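Local structure of xylan esterase 1 (Thermoanaerobacterium sp. 'JW/SL YS485', 3FCY) at residues A[51-56]-A[176-181]; A[58-63]-A[89-94]; A[71-76]-A[122-127]. The protein probably removes acetyl groups from acetylated xylan, and from cephalosporin C, as a calcium-containing carbohydrate esterase of family CE7. One frame throughout, in Å; residues are numbered along the deposited sequence.

How the interactions relate
Interactions 1 and 2 use successive parts of helix 50-62 and form one continuous patch, with centres about 10 Å apart. They meet in a salt bridge of 2.7 Å between Arg178 NH1 of interaction 1 and Glu60 OE1 of interaction 2, beside which His179 packs on Val90. Interaction 3 stands apart, its centre about 31 Å from that of interaction 1 and 26 Å from that of interaction 2, near the outer strand 69-72 and against a second subunit. Interaction 1 comes closest to the predicted active site: the side chain of Phe181 is about 12 Å from that of the putative nucleophile Ser208, whereas interactions 2 and 3 lie away from the annotated sites.

Interaction 1: residues A[51-56]-A[176-181]; sequences DEYWNR and LFRHIF
A water joins Tyr53 to Arg178: it donates to the backbone O of Tyr53 at 2.8 Å and accepts from Arg178 NH2 at 2.9 Å, lying at the edge of the guanidinium and in its plane. The same water lies over one face of the Tyr53 ring, toward its rim. The phenol tip presses on the aliphatic part of that arginine, with Tyr53 OH 3.0 Å from Arg178 CG, a tight approach, while the hydroxyl is hydrogen-bonded to Ala172 O. Arg178 holds CG anti to the backbone N and bends sharply at the next bond (chi2 -96°), which carries the guanidinium past the phenol to the water and to a salt bridge with Glu60. Beside this pair the Trp54 indole reaches Phe181 rim to rim, neither ring over the other's face, with planes 16° apart and CH2 of Trp54 3.6 Å from CD2 of Phe181. The Arg178 carbonyl O lies at the edge of the indole, 3.9 Å from Trp54 CH2, and the indole NE1 is hydrogen-bonded to Tyr276 O. Leu220 and Leu213 of helix 209-220 touch Trp54 and Phe181 respectively. The segment axes approach to 11.8 Å at a crossing angle of -57°, a buried helix-helix contact joining helix 50-62, near the start of the modelled chain, to helix 176-192 of the alpha/beta hydrolase fold.

Interaction 2: residues A[58-63]-A[89-94]; sequences LDEMRS and GVRGAR
The beta hairpin formed by strands 80-88 and 94-102 presents Val90 and Arg91 at its turn to Glu60 and Met61, in the last part of helix 50-62. The turn is closed by the bond from Gly89 N to Ala93 O, 2.7 Å long. Arg91 grips the Glu60 carboxylate side-on in a two-pronged salt bridge: NE meets OE2 at 2.7 Å with a nearly straight N-H (165°), and NH2 meets OE1 at a longer 3.3 Å. Both oxygens lie near the guanidinium plane and are approached on their syn sides, and the two flat groups are almost coplanar, 27° apart. Glu60 brings its carboxylate there on an extended chain, with CG anti to the backbone nitrogen (chi1 161°). Its OE1 also serves Arg178 of helix 176-192, so this single carboxylate sits between two arginines whose nearby charges it would be expected to offset. Nearer the helix backbone the contact is apolar. Val90 CG1 lies 3.5 Å from Glu60 CG and 3.6 Å from Met61 CA, wedged against the helix surface, while Val90 also packs on His179 and Leu182. A glutamine in place of Glu60 would probably deprive Arg91 and Arg178 of the negative charge they share and weaken the hold of the helix on the hairpin turn. A water completes the join: it donates to Glu60 OE2 and accepts from the backbone N of Arg91, each at 2.7 Å.

Interaction 3: residues A[71-76]-A[122-127]; sequences KESSFQ and GDWNDK
Aromatic contacts dominate between Phe75 and Trp124. Their ring planes are nearly parallel, 6° apart, but slid so far past each other that they barely overlap, with 4.9 Å between the centroids of the Phe75 ring and the five-membered ring of Trp124. CH-pi contacts run in both directions, each over one face: Trp124 CB stands 3.5 Å from the centroid of the Phe75 ring, 19° off its normal, and Phe75 CB lies 3.8 Å from the centroid of the five-membered ring of Trp124. With CG anti to the backbone N (chi1 -179°), Phe75 turns one face of its ring to Trp124 CB, and its far end reaches Asn125. Van der Waals contact extends the indole's cover at its six-membered ring, where Ser73 OG comes within 3.3 Å of Trp124 CZ2 and Ser73 CB lies 3.5 Å from Trp124 CZ2. Lys98 adds a cation-pi contact to Trp124.

Hydrogen bonds and one salt bridge fix each segment separately. Ser73 OG accepts from Phe75 N at 2.9 Å, an ST turn that orients the hydroxyl and shapes the chain just after strand 69-72, and Gln76 NE2 returns to Ser73 O at 2.7 Å. On the other side, Lys127 NZ hydrogen-bonds to Asp123 O and forms a salt bridge with Asp126 OD1.

Across the subunit boundary, Asp335 of the second subunit accepts from the backbone nitrogens of Trp124 and Asn125, and Gln339 of that subunit packs on Phe75. The contact thus joins the chain leaving the sheet's outer strand to the loop before helix 128-131, at a subunit interface of the six-chain assembly.

Interaction 1: residues A[51-56]-A[176-181]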
loop_
_atom_site.group_PDB
_atom_site.type_symbol
_atom_site.label_atom_id
_atom_site.label_comp_id
_atom_site.label_asym_id
_atom_site.label_seq_id
_atom_site.Cartn_x
_atom_site.Cartn_y
_atom_site.Cartn_z
ATOM N N ASP A 51 -22.250 -34.125 -17.388
ATOM C CA ASP A 51 -23.248 -34.084 -18.450
ATOM C C ASP A 51 -24.657 -34.321 -17.932
ATOM O O ASP A 51 -25.584 -33.599 -18.297
ATOM C CB ASP A 51 -22.897 -35.106 -19.537
ATOM C CG ASP A 51 -21.703 -34.675 -20.374
ATOM O OD1 ASP A 51 -21.100 -35.538 -21.050
ATOM O OD2 ASP A 51 -21.373 -33.469 -20.363
ATOM N N GLU A 52 -24.825 -35.329 -17.081
ATOM C CA GLU A 52 -26.143 -35.622 -16.530
ATOM C C GLU A 52 -26.634 -34.438 -15.703
ATOM O O GLU A 52 -27.799 -34.048 -15.781
ATOM C CB GLU A 52 -26.097 -36.871 -15.647
ATOM C CG GLU A 52 -25.649 -38.133 -16.363
ATOM C CD GLU A 52 -24.165 -38.409 -16.203
ATOM O OE1 GLU A 52 -23.339 -37.589 -16.670
ATOM O OE2 GLU A 52 -23.825 -39.455 -15.604
ATOM N N TYR A 53 -25.730 -33.873 -14.907
ATOM C CA TYR A 53 -26.043 -32.727 -14.056
ATOM C C TYR A 53 -26.651 -31.598 -14.876
ATOM O O TYR A 53 -27.713 -31.069 -14.541
ATOM C CB TYR A 53 -24.765 -32.233 -13.375
ATOM C CG TYR A 53 -24.915 -30.957 -12.572
ATOM C CD1 TYR A 53 -25.342 -30.988 -11.241
ATOM C CD2 TYR A 53 -24.578 -29.722 -13.126
ATOM C CE1 TYR A 53 -25.417 -29.814 -10.478
ATOM C CE2 TYR A 53 -24.653 -28.542 -12.375
ATOM C CZ TYR A 53 -25.067 -28.597 -11.055
ATOM O OH TYR A 53 -25.101 -27.444 -10.304
ATOM N N TRP A 54 -25.972 -31.233 -15.958
ATOM C CA TRP A 54 -26.440 -30.156 -16.817
ATOM C C TRP A 54 -27.653 -30.487 -17.679
ATOM O O TRP A 54 -28.473 -29.607 -17.952
ATOM C CB TRP A 54 -25.285 -29.629 -17.673
ATOM C CG TRP A 54 -24.427 -28.702 -16.889
ATOM C CD1 TRP A 54 -23.166 -28.938 -16.422
ATOM C CD2 TRP A 54 -24.809 -27.414 -16.391
ATOM N NE1 TRP A 54 -22.739 -27.872 -15.657
ATOM C CE2 TRP A 54 -23.729 -26.925 -15.622
ATOM C CE3 TRP A 54 -25.964 -26.628 -16.515
ATOM C CZ2 TRP A 54 -23.769 -25.681 -14.980
ATOM C CZ3 TRP A 54 -26.005 -25.387 -15.872
ATOM C CH2 TRP A 54 -24.910 -24.929 -15.114
ATOM N N ASN A 55 -27.782 -31.741 -18.111
ATOM C CA ASN A 55 -28.952 -32.109 -18.905
ATOM C C ASN A 55 -30.176 -31.975 -18.008
ATOM O O ASN A 55 -31.252 -31.583 -18.453
ATOM C CB ASN A 55 -28.843 -33.543 -19.425
ATOM C CG ASN A 55 -27.804 -33.684 -20.514
ATOM O OD1 ASN A 55 -27.613 -32.771 -21.321
ATOM N ND2 ASN A 55 -27.133 -34.833 -20.554
ATOM N N ARG A 56 -29.988 -32.300 -16.733
ATOM C CA ARG A 56 -31.047 -32.208 -15.735
ATOM C C ARG A 56 -31.416 -30.738 -15.526
ATOM O O ARG A 56 -32.596 -30.378 -15.491
ATOM C CB ARG A 56 -30.548 -32.806 -14.420
ATOM C CG ARG A 56 -31.532 -32.783 -13.264
ATOM C CD ARG A 56 -30.780 -33.083 -11.974
ATOM N NE ARG A 56 -29.880 -34.219 -12.155
ATOM C CZ ARG A 56 -28.717 -34.362 -11.531
ATOM N NH1 ARG A 56 -28.302 -33.437 -10.676
ATOM N NH2 ARG A 56 -27.959 -35.421 -11.777
ATOM N N LEU A 176 -25.972 -21.510 -6.764
ATOM C CA LEU A 176 -26.466 -20.304 -7.418
ATOM C C LEU A 176 -25.975 -20.041 -8.842
ATOM O O LEU A 176 -26.762 -19.626 -9.685
ATOM C CB LEU A 176 -26.193 -19.072 -6.547
ATOM C CG LEU A 176 -26.731 -17.750 -7.098
ATOM C CD1 LEU A 176 -28.233 -17.859 -7.340
ATOM C CD2 LEU A 176 -26.428 -16.613 -6.123
ATOM N N PHE A 177 -24.695 -20.256 -9.128
ATOM C CA PHE A 177 -24.232 -19.998 -10.495
ATOM C C PHE A 177 -24.801 -21.013 -11.477
ATOM O O PHE A 177 -24.727 -20.831 -12.692
ATOM C CB PHE A 177 -22.704 -19.961 -10.583
ATOM C CG PHE A 177 -22.135 -18.569 -10.510
ATOM C CD1 PHE A 177 -22.450 -17.622 -11.487
ATOM C CD2 PHE A 177 -21.311 -18.190 -9.454
ATOM C CE1 PHE A 177 -21.954 -16.315 -11.410
ATOM C CE2 PHE A 177 -20.810 -16.890 -9.369
ATOM C CZ PHE A 177 -21.133 -15.950 -10.347
ATOM N N ARG A 178 -25.376 -22.082 -10.942
ATOM C CA ARG A 178 -25.998 -23.098 -11.775
ATOM C C ARG A 178 -27.274 -22.448 -12.321
ATOM O O ARG A 178 -27.576 -22.537 -13.517
ATOM C CB ARG A 178 -26.311 -24.332 -10.922
ATOM C CG ARG A 178 -26.969 -25.499 -11.643
ATOM C CD ARG A 178 -28.467 -25.457 -11.465
ATOM N NE ARG A 178 -29.081 -26.778 -11.584
ATOM C CZ ARG A 178 -30.389 -26.991 -11.500
ATOM N NH1 ARG A 178 -31.213 -25.969 -11.297
ATOM N NH2 ARG A 178 -30.877 -28.216 -11.625
ATOM N N HIS A 179 -28.002 -21.759 -11.443
ATOM C CA HIS A 179 -29.234 -21.085 -11.842
ATOM C C HIS A 179 -28.909 -19.904 -12.756
ATOM O O HIS A 179 -29.586 -19.680 -13.761
ATOM C CB HIS A 179 -29.998 -20.578 -10.616
ATOM C CG HIS A 179 -30.166 -21.606 -9.541
ATOM N ND1 HIS A 179 -30.382 -22.940 -9.813
ATOM C CD2 HIS A 179 -30.170 -21.491 -8.190
ATOM C CE1 HIS A 179 -30.511 -23.604 -8.678
ATOM N NE2 HIS A 179 -30.386 -22.748 -7.678
ATOM N N ILE A 180 -27.876 -19.150 -12.396
ATOM C CA ILE A 180 -27.454 -18.001 -13.188
ATOM C C ILE A 180 -27.088 -18.448 -14.603
ATOM O O ILE A 180 -27.491 -17.816 -15.578
ATOM C CB ILE A 180 -26.247 -17.283 -12.538
ATOM C CG1 ILE A 180 -26.668 -16.696 -11.184
ATOM C CG2 ILE A 180 -25.742 -16.168 -13.460
ATOM C CD1 ILE A 180 -25.526 -16.102 -10.371
ATOM N N PHE A 181 -26.327 -19.534 -14.719
ATOM C CA PHE A 181 -25.958 -20.043 -16.036
ATOM C C PHE A 181 -27.245 -20.370 -16.790
ATOM O O PHE A 181 -27.392 -20.023 -17.965
ATOM C CB PHE A 181 -25.099 -21.308 -15.915
ATOM C CG PHE A 181 -23.660 -21.054 -15.521
ATOM C CD1 PHE A 181 -23.233 -19.796 -15.104
ATOM C CD2 PHE A 181 -22.737 -22.099 -15.540
ATOM C CE1 PHE A 181 -21.909 -19.583 -14.708
ATOM C CE2 PHE A 181 -21.413 -21.898 -15.146
ATOM C CZ PHE A 181 -20.999 -20.638 -14.728
HETATM O O HOH W 1 -28.517 -29.904 -12.131
#

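Interaction 2: residues A[58-63]-A[89-94]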
loop_
_atom_site.group_PDB
_atom_site.type_symbol
_atom_site.label_atom_id
_atom_site.label_comp_id
_atom_site.label_asym_id
_atom_site.label_seq_id
_atom_site.Cartn_x
_atom_site.Cartn_y
_atom_site.Cartn_z
ATOM N N LEU A 58 -30.957 -28.188 -17.568
ATOM C CA LEU A 58 -31.622 -27.671 -18.757
ATOM C C LEU A 58 -33.086 -28.100 -18.781
ATOM O O LEU A 58 -33.957 -27.330 -19.193
ATOM C CB LEU A 58 -30.898 -28.147 -20.024
ATOM C CG LEU A 58 -29.569 -27.434 -20.298
ATOM C CD1 LEU A 58 -28.903 -28.021 -21.530
ATOM C CD2 LEU A 58 -29.824 -25.942 -20.487
ATOM N N ASP A 59 -33.357 -29.323 -18.334
ATOM C CA ASP A 59 -34.729 -29.821 -18.281
ATOM C C ASP A 59 -35.549 -28.935 -17.350
ATOM O O ASP A 59 -36.659 -28.527 -17.689
ATOM C CB ASP A 59 -34.761 -31.265 -17.768
ATOM C CG ASP A 59 -34.419 -32.273 -18.844
ATOM O OD1 ASP A 59 -34.214 -33.460 -18.507
ATOM O OD2 ASP A 59 -34.363 -31.880 -20.029
ATOM N N GLU A 60 -35.004 -28.637 -16.172
ATOM C CA GLU A 60 -35.713 -27.785 -15.224
ATOM C C GLU A 60 -35.953 -26.395 -15.823
ATOM O O GLU A 60 -37.033 -25.823 -15.684
ATOM C CB GLU A 60 -34.929 -27.665 -13.900
ATOM C CG GLU A 60 -35.351 -26.454 -13.051
ATOM C CD GLU A 60 -34.828 -26.476 -11.618
ATOM O OE1 GLU A 60 -33.710 -26.974 -11.378
ATOM O OE2 GLU A 60 -35.544 -25.968 -10.726
ATOM N N MET A 61 -34.944 -25.853 -16.493
ATOM C CA MET A 61 -35.065 -24.534 -17.100
ATOM C C MET A 61 -36.146 -24.539 -18.175
ATOM O O MET A 61 -36.998 -23.647 -18.223
ATOM C CB MET A 61 -33.717 -24.113 -17.702
ATOM C CG MET A 61 -33.692 -22.737 -18.357
ATOM S SD MET A 61 -34.339 -22.710 -20.049
ATOM C CE MET A 61 -32.965 -23.445 -20.940
ATOM N N ARG A 62 -36.119 -25.559 -19.026
ATOM C CA ARG A 62 -37.086 -25.665 -20.110
ATOM C C ARG A 62 -38.528 -25.889 -19.667
ATOM O O ARG A 62 -39.456 -25.688 -20.445
ATOM C CB ARG A 62 -36.639 -26.756 -21.085
ATOM C CG ARG A 62 -35.442 -26.314 -21.918
ATOM C CD ARG A 62 -34.688 -27.474 -22.538
ATOM N NE ARG A 62 -33.521 -26.996 -23.279
ATOM C CZ ARG A 62 -32.527 -27.773 -23.699
ATOM N NH1 ARG A 62 -32.549 -29.076 -23.448
ATOM N NH2 ARG A 62 -31.515 -27.246 -24.377
ATOM N N SER A 63 -38.724 -26.286 -18.415
ATOM C CA SER A 63 -40.074 -26.506 -17.912
ATOM C C SER A 63 -40.646 -25.229 -17.290
ATOM O O SER A 63 -41.813 -25.186 -16.902
ATOM C CB SER A 63 -40.073 -27.621 -16.867
ATOM O OG SER A 63 -39.329 -27.237 -15.722
ATOM N N GLY A 89 -37.084 -17.248 -14.094
ATOM C CA GLY A 89 -36.097 -18.292 -14.309
ATOM C C GLY A 89 -36.367 -19.449 -13.366
ATOM O O GLY A 89 -37.432 -19.508 -12.752
ATOM N N VAL A 90 -35.417 -20.369 -13.240
ATOM C CA VAL A 90 -35.608 -21.509 -12.356
ATOM C C VAL A 90 -35.778 -21.034 -10.915
ATOM O O VAL A 90 -35.279 -19.975 -10.537
ATOM C CB VAL A 90 -34.417 -22.505 -12.436
ATOM C CG1 VAL A 90 -34.361 -23.137 -13.827
ATOM C CG2 VAL A 90 -33.102 -21.796 -12.115
ATOM N N ARG A 91 -36.504 -21.824 -10.133
ATOM C CA ARG A 91 -36.772 -21.541 -8.727
ATOM C C ARG A 91 -37.647 -20.304 -8.522
ATOM O O ARG A 91 -37.679 -19.727 -7.433
ATOM C CB ARG A 91 -35.453 -21.403 -7.944
ATOM C CG ARG A 91 -34.491 -22.586 -8.122
ATOM C CD ARG A 91 -35.199 -23.926 -7.928
ATOM N NE ARG A 91 -34.410 -25.065 -8.406
ATOM C CZ ARG A 91 -33.363 -25.589 -7.770
ATOM N NH1 ARG A 91 -32.956 -25.082 -6.611
ATOM N NH2 ARG A 91 -32.722 -26.630 -8.291
ATOM N N GLY A 92 -38.351 -19.903 -9.579
ATOM C CA GLY A 92 -39.249 -18.762 -9.503
ATOM C C GLY A 92 -38.637 -17.373 -9.453
ATOM O O GLY A 92 -39.343 -16.400 -9.193
ATOM N N ALA A 93 -37.339 -17.263 -9.708
ATOM C CA ALA A 93 -36.673 -15.961 -9.672
ATOM C C ALA A 93 -37.047 -15.074 -10.860
ATOM O O ALA A 93 -37.010 -15.507 -12.009
ATOM C CB ALA A 93 -35.161 -16.150 -9.619
ATOM N N ARG A 94 -37.406 -13.828 -10.573
ATOM C CA ARG A 94 -37.766 -12.876 -11.615
ATOM C C ARG A 94 -36.460 -12.237 -12.099
ATOM O O ARG A 94 -35.800 -11.520 -11.349
ATOM C CB ARG A 94 -38.706 -11.813 -11.036
ATOM C CG ARG A 94 -39.513 -11.048 -12.066
ATOM C CD ARG A 94 -40.457 -11.965 -12.847
ATOM N NE ARG A 94 -41.324 -11.194 -13.732
ATOM C CZ ARG A 94 -41.912 -11.684 -14.819
ATOM N NH1 ARG A 94 -41.730 -12.951 -15.167
ATOM N NH2 ARG A 94 -42.679 -10.899 -15.565
HETATM O O HOH W 2 -37.507 -24.124 -11.246
#

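Interaction 3: residues A[71-76]-A[122-127]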
loop_
_atom_site.group_PDB
_atom_site.type_symbol
_atom_site.label_atom_id
_atom_site.label_comp_id
_atom_site.label_asym_id
_atom_site.label_seq_id
_atom_site.Cartn_x
_atom_site.Cartn_y
_atom_site.Cartn_z
ATOM N N LYS A 71 -41.632 -3.530 -20.069
ATOM C CA LYS A 71 -42.038 -2.233 -19.557
ATOM C C LYS A 71 -41.189 -1.161 -20.212
ATOM O O LYS A 71 -39.959 -1.254 -20.214
ATOM C CB LYS A 71 -41.845 -2.161 -18.041
ATOM C CG LYS A 71 -42.760 -3.063 -17.237
ATOM C CD LYS A 71 -42.610 -2.774 -15.751
ATOM C CE LYS A 71 -43.561 -3.612 -14.912
ATOM N NZ LYS A 71 -43.459 -3.263 -13.465
ATOM N N GLU A 72 -41.838 -0.147 -20.772
ATOM C CA GLU A 72 -41.103 0.930 -21.409
ATOM C C GLU A 72 -40.178 1.582 -20.398
ATOM O O GLU A 72 -40.576 1.866 -19.268
ATOM C CB GLU A 72 -42.057 1.982 -21.979
ATOM C CG GLU A 72 -42.465 1.734 -23.420
ATOM C CD GLU A 72 -43.173 2.926 -24.036
ATOM O OE1 GLU A 72 -42.648 4.057 -23.928
ATOM O OE2 GLU A 72 -44.251 2.731 -24.634
ATOM N N SER A 73 -38.936 1.811 -20.809
ATOM C CA SER A 73 -37.952 2.437 -19.942
ATOM C C SER A 73 -38.128 3.950 -19.919
ATOM O O SER A 73 -38.679 4.535 -20.852
ATOM C CB SER A 73 -36.540 2.104 -20.431
ATOM O OG SER A 73 -35.578 2.914 -19.778
ATOM N N SER A 74 -37.664 4.584 -18.848
ATOM C CA SER A 74 -37.745 6.034 -18.741
ATOM C C SER A 74 -36.736 6.618 -19.731
ATOM O O SER A 74 -36.843 7.776 -20.140
ATOM C CB SER A 74 -37.415 6.485 -17.317
ATOM O OG SER A 74 -36.144 6.012 -16.914
ATOM N N PHE A 75 -35.750 5.806 -20.107
ATOM C CA PHE A 75 -34.737 6.218 -21.079
ATOM C C PHE A 75 -35.331 5.958 -22.464
ATOM O O PHE A 75 -35.629 4.812 -22.810
ATOM C CB PHE A 75 -33.457 5.390 -20.919
ATOM C CG PHE A 75 -32.355 5.783 -21.874
ATOM C CD1 PHE A 75 -31.437 6.777 -21.533
ATOM C CD2 PHE A 75 -32.250 5.177 -23.123
ATOM C CE1 PHE A 75 -30.430 7.160 -22.419
ATOM C CE2 PHE A 75 -31.247 5.554 -24.021
ATOM C CZ PHE A 75 -30.333 6.550 -23.665
ATOM N N GLN A 76 -35.489 7.011 -23.257
ATOM C CA GLN A 76 -36.070 6.877 -24.588
ATOM C C GLN A 76 -35.322 7.622 -25.688
ATOM O O GLN A 76 -34.856 8.739 -25.490
ATOM C CB GLN A 76 -37.519 7.372 -24.567
ATOM C CG GLN A 76 -38.465 6.523 -23.737
ATOM C CD GLN A 76 -38.654 5.142 -24.327
ATOM O OE1 GLN A 76 -38.923 5.002 -25.521
ATOM N NE2 GLN A 76 -38.523 4.115 -23.495
ATOM N N GLY A 122 -25.574 -1.915 -16.521
ATOM C CA GLY A 122 -25.059 -0.587 -16.817
ATOM C C GLY A 122 -26.041 0.429 -17.374
ATOM O O GLY A 122 -27.242 0.367 -17.108
ATOM N N ASP A 123 -25.513 1.382 -18.140
ATOM C CA ASP A 123 -26.317 2.438 -18.750
ATOM C C ASP A 123 -26.910 1.976 -20.075
ATOM O O ASP A 123 -26.447 0.997 -20.667
ATOM C CB ASP A 123 -25.452 3.682 -18.984
ATOM C CG ASP A 123 -25.337 4.565 -17.746
ATOM O OD1 ASP A 123 -25.183 4.034 -16.630
ATOM O OD2 ASP A 123 -25.394 5.804 -17.895
ATOM N N TRP A 124 -27.935 2.682 -20.540
ATOM C CA TRP A 124 -28.577 2.343 -21.807
ATOM C C TRP A 124 -27.761 2.802 -23.011
ATOM O O TRP A 124 -27.535 2.038 -23.947
ATOM C CB TRP A 124 -29.955 3.007 -21.924
ATOM C CG TRP A 124 -30.977 2.488 -20.981
ATOM C CD1 TRP A 124 -31.224 2.925 -19.713
ATOM C CD2 TRP A 124 -31.870 1.397 -21.213
ATOM N NE1 TRP A 124 -32.218 2.172 -19.138
ATOM C CE2 TRP A 124 -32.631 1.224 -20.037
ATOM C CE3 TRP A 124 -32.100 0.546 -22.301
ATOM C CZ2 TRP A 124 -33.608 0.229 -19.917
ATOM C CZ3 TRP A 124 -33.072 -0.442 -22.184
ATOM C CH2 TRP A 124 -33.813 -0.592 -20.999
ATOM N N ASN A 125 -27.322 4.057 -22.956
ATOM C CA ASN A 125 -26.608 4.701 -24.055
ATOM C C ASN A 125 -25.444 3.964 -24.711
ATOM O O ASN A 125 -25.359 3.935 -25.934
ATOM C CB ASN A 125 -26.163 6.108 -23.622
ATOM C CG ASN A 125 -24.787 6.121 -22.998
ATOM O OD1 ASN A 125 -23.781 6.166 -23.703
ATOM N ND2 ASN A 125 -24.731 6.071 -21.669
ATOM N N ASP A 126 -24.560 3.363 -23.922
ATOM C CA ASP A 126 -23.409 2.675 -24.497
ATOM C C ASP A 126 -23.739 1.331 -25.147
ATOM O O ASP A 126 -22.858 0.661 -25.688
ATOM C CB ASP A 126 -22.303 2.514 -23.443
ATOM C CG ASP A 126 -22.761 1.741 -22.225
ATOM O OD1 ASP A 126 -22.917 0.503 -22.325
ATOM O OD2 ASP A 126 -22.968 2.379 -21.168
ATOM N N LYS A 127 -25.011 0.938 -25.096
ATOM C CA LYS A 127 -25.444 -0.305 -25.724
ATOM C C LYS A 127 -25.878 0.043 -27.147
ATOM O O LYS A 127 -26.019 -0.834 -28.003
ATOM C CB LYS A 127 -26.641 -0.918 -24.982
ATOM C CG LYS A 127 -26.411 -1.234 -23.504
ATOM C CD LYS A 127 -25.265 -2.217 -23.301
ATOM C CE LYS A 127 -25.070 -2.553 -21.822
ATOM N NZ LYS A 127 -24.804 -1.345 -20.987
#